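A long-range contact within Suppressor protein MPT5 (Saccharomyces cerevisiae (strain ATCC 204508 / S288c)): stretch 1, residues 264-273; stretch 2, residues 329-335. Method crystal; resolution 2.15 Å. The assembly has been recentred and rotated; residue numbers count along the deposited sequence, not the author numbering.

Stretch 1, residues 264-273: LFRIITGFIV
Stretch 2 (329-335) KNYSPLL

How do the two backbones lie? Residues 264 to 272 are helical, with phi near -65° and psi near -40°, and continue a helix begun earlier; Thr-269 N donates a hydrogen bond to Phe-265 O at 3.0 Å. Stretch 2 bends at Tyr-331 (phi -142°, psi 17°) into a short 3-10 segment, 332-334, where Leu-334 N reaches Tyr-331 O at 2.9 Å. Both chains advance in the same sense: Phe-265 CA lies 6.2 Å from Asn-330 CA, and Thr-269 CA 6.3 Å from Pro-333 CA.

What fills the hollow on the helix? Phe-265, Ile-268, Thr-269 and Ile-272 all point toward stretch 2, and Leu-334 is the bump they receive. Its CA-to-CB bond runs sideways, but rotamer m,t brings its end closer. Leu-334 CD2 sits 3.5 Å from Ile-272 CD1, 3.6 Å from Thr-269 CG2 and 3.8 Å from Ile-268 CG2. Both isoleucines are m,t.

How is the large ring of Phe-265 accommodated? With chi1 -82° and chi2 -40°, the ring puts Phe-265 CD2 3.5 Å from Asn-330 CB and Phe-265 CZ 3.6 Å from Tyr-331 CD2. The two aromatic rings meet obliquely, centroids 5.4 Å apart and planes at 36°; Tyr-331 has chi1 60° and chi2 80°. Leu-334 CD1 lies at the edge of the Phe-265 ring, near its plane, 4.4 Å from Phe-265 CD1. Asn-330 is m, with chi2 -25°.

Why does Thr-269 present its methyl? Rotamer p lets Thr-269 OG1 donate to Phe-265 O at 2.9 Å, within the helix, while Thr-269 CG2 faces stretch 2, 3.7 Å from Asn-330 O and 4.3 Å from Pro-333 CD. Pro-333, C-gamma exo, also covers the helix near Ile-272, with Ile-272 CG2 4.2 Å from Pro-333 O. No hydrogen bond crosses the contact; packing buries 427 Å² in all.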

# COMPACT_ATOMS: atom_id res chain seq x y z
N LEU A 264 5.81 -17.09 11.61
CA LEU A 264 6.36 -17.71 12.81
C LEU A 264 7.31 -18.85 12.45
O LEU A 264 8.42 -18.94 12.97
CB LEU A 264 5.23 -18.24 13.71
CG LEU A 264 4.36 -17.21 14.43
CD1 LEU A 264 3.24 -17.90 15.18
CD2 LEU A 264 5.18 -16.37 15.38
N PHE A 265 6.86 -19.72 11.55
CA PHE A 265 7.65 -20.84 11.07
C PHE A 265 8.96 -20.37 10.44
O PHE A 265 10.03 -20.90 10.74
CB PHE A 265 6.86 -21.66 10.05
CG PHE A 265 5.89 -22.64 10.67
CD1 PHE A 265 6.24 -23.37 11.80
CD2 PHE A 265 4.64 -22.83 10.10
CE1 PHE A 265 5.35 -24.28 12.35
CE2 PHE A 265 3.75 -23.74 10.65
CZ PHE A 265 4.10 -24.46 11.78
N ARG A 266 8.87 -19.37 9.57
CA ARG A 266 10.04 -18.89 8.84
C ARG A 266 11.10 -18.28 9.75
O ARG A 266 12.30 -18.47 9.54
CB ARG A 266 9.63 -17.89 7.76
CG ARG A 266 10.75 -17.54 6.79
CD ARG A 266 10.24 -16.77 5.59
NE ARG A 266 11.18 -16.85 4.47
CZ ARG A 266 11.00 -16.24 3.30
NH1 ARG A 266 9.91 -15.51 3.09
NH2 ARG A 266 11.90 -16.37 2.34
N ILE A 267 10.66 -17.54 10.76
CA ILE A 267 11.57 -16.93 11.73
C ILE A 267 12.33 -17.99 12.51
O ILE A 267 13.56 -17.93 12.64
CB ILE A 267 10.82 -16.00 12.70
CG1 ILE A 267 10.48 -14.68 12.02
CG2 ILE A 267 11.66 -15.74 13.94
CD1 ILE A 267 9.62 -13.75 12.86
N ILE A 268 11.60 -18.97 13.04
CA ILE A 268 12.17 -20.00 13.89
C ILE A 268 13.12 -20.94 13.12
O ILE A 268 14.21 -21.24 13.59
CB ILE A 268 11.07 -20.80 14.62
CG1 ILE A 268 10.23 -19.87 15.50
CG2 ILE A 268 11.66 -21.91 15.47
CD1 ILE A 268 9.05 -20.54 16.18
N THR A 269 12.70 -21.37 11.93
CA THR A 269 13.54 -22.25 11.10
C THR A 269 14.79 -21.54 10.59
O THR A 269 15.86 -22.15 10.49
CB THR A 269 12.76 -22.82 9.89
OG1 THR A 269 12.29 -21.76 9.06
CG2 THR A 269 11.58 -23.66 10.36
N GLY A 270 14.66 -20.26 10.24
CA GLY A 270 15.79 -19.47 9.77
C GLY A 270 16.87 -19.38 10.83
O GLY A 270 18.06 -19.37 10.53
N PHE A 271 16.44 -19.32 12.09
CA PHE A 271 17.35 -19.33 13.23
C PHE A 271 18.11 -20.65 13.34
O PHE A 271 19.31 -20.68 13.60
CB PHE A 271 16.56 -19.06 14.52
CG PHE A 271 17.27 -19.50 15.78
CD1 PHE A 271 18.43 -18.88 16.21
CD2 PHE A 271 16.74 -20.54 16.55
CE1 PHE A 271 19.06 -19.28 17.38
CE2 PHE A 271 17.37 -20.95 17.71
CZ PHE A 271 18.53 -20.32 18.13
N ILE A 272 17.38 -21.75 13.14
CA ILE A 272 17.92 -23.10 13.33
C ILE A 272 18.86 -23.54 12.19
O ILE A 272 19.86 -24.21 12.44
CB ILE A 272 16.78 -24.11 13.57
CG1 ILE A 272 16.16 -23.86 14.95
CG2 ILE A 272 17.28 -25.55 13.47
CD1 ILE A 272 15.00 -24.76 15.28
N VAL A 273 18.52 -23.15 10.96
CA VAL A 273 19.42 -23.31 9.82
C VAL A 273 20.80 -22.75 10.15
O VAL A 273 21.83 -23.34 9.81
CB VAL A 273 18.84 -22.63 8.55
CG1 VAL A 273 19.95 -22.08 7.66
CG2 VAL A 273 17.96 -23.60 7.77
N LYS A 329 6.30 -29.18 5.50
CA LYS A 329 7.18 -28.37 4.66
C LYS A 329 7.59 -27.09 5.37
O LYS A 329 8.69 -26.56 5.16
CB LYS A 329 6.50 -28.03 3.34
CG LYS A 329 6.60 -29.13 2.29
CD LYS A 329 5.65 -28.87 1.14
CE LYS A 329 5.56 -30.07 0.21
NZ LYS A 329 4.50 -29.91 -0.82
N ASN A 330 6.70 -26.59 6.22
CA ASN A 330 6.92 -25.34 6.93
C ASN A 330 7.83 -25.46 8.15
O ASN A 330 8.39 -24.46 8.61
CB ASN A 330 5.58 -24.72 7.34
CG ASN A 330 4.71 -24.35 6.16
OD1 ASN A 330 5.21 -24.11 5.06
ND2 ASN A 330 3.40 -24.30 6.38
N TYR A 331 7.97 -26.67 8.69
CA TYR A 331 8.65 -26.85 9.97
C TYR A 331 9.55 -28.08 10.11
O TYR A 331 9.90 -28.46 11.23
CB TYR A 331 7.62 -26.83 11.12
CG TYR A 331 6.57 -27.91 11.03
CD1 TYR A 331 6.84 -29.21 11.43
CD2 TYR A 331 5.29 -27.63 10.57
CE1 TYR A 331 5.89 -30.20 11.37
CE2 TYR A 331 4.32 -28.61 10.50
CZ TYR A 331 4.63 -29.89 10.90
OH TYR A 331 3.68 -30.88 10.84
N SER A 332 9.93 -28.70 9.00
CA SER A 332 10.75 -29.91 9.05
C SER A 332 12.10 -29.77 9.81
O SER A 332 12.50 -30.70 10.51
CB SER A 332 10.94 -30.53 7.66
OG SER A 332 12.05 -29.99 6.97
N PRO A 333 12.79 -28.61 9.68
CA PRO A 333 14.01 -28.48 10.48
C PRO A 333 13.76 -28.48 12.00
O PRO A 333 14.70 -28.74 12.75
CB PRO A 333 14.56 -27.11 10.05
CG PRO A 333 14.05 -26.93 8.67
CD PRO A 333 12.67 -27.52 8.69
N LEU A 334 12.53 -28.20 12.42
CA LEU A 334 12.18 -28.19 13.84
C LEU A 334 12.00 -29.61 14.40
O LEU A 334 11.82 -29.79 15.60
CB LEU A 334 10.91 -27.39 14.10
CG LEU A 334 10.72 -26.00 13.47
CD1 LEU A 334 9.54 -25.27 14.10
CD2 LEU A 334 11.97 -25.17 13.60
N LEU A 335 12.05 -30.60 13.51
CA LEU A 335 11.84 -31.99 13.91
C LEU A 335 13.17 -32.71 14.14
O LEU A 335 13.31 -33.47 15.10
CB LEU A 335 11.01 -32.74 12.86
CG LEU A 335 9.60 -32.19 12.62
CD1 LEU A 335 8.86 -33.03 11.59
CD2 LEU A 335 8.83 -32.12 13.92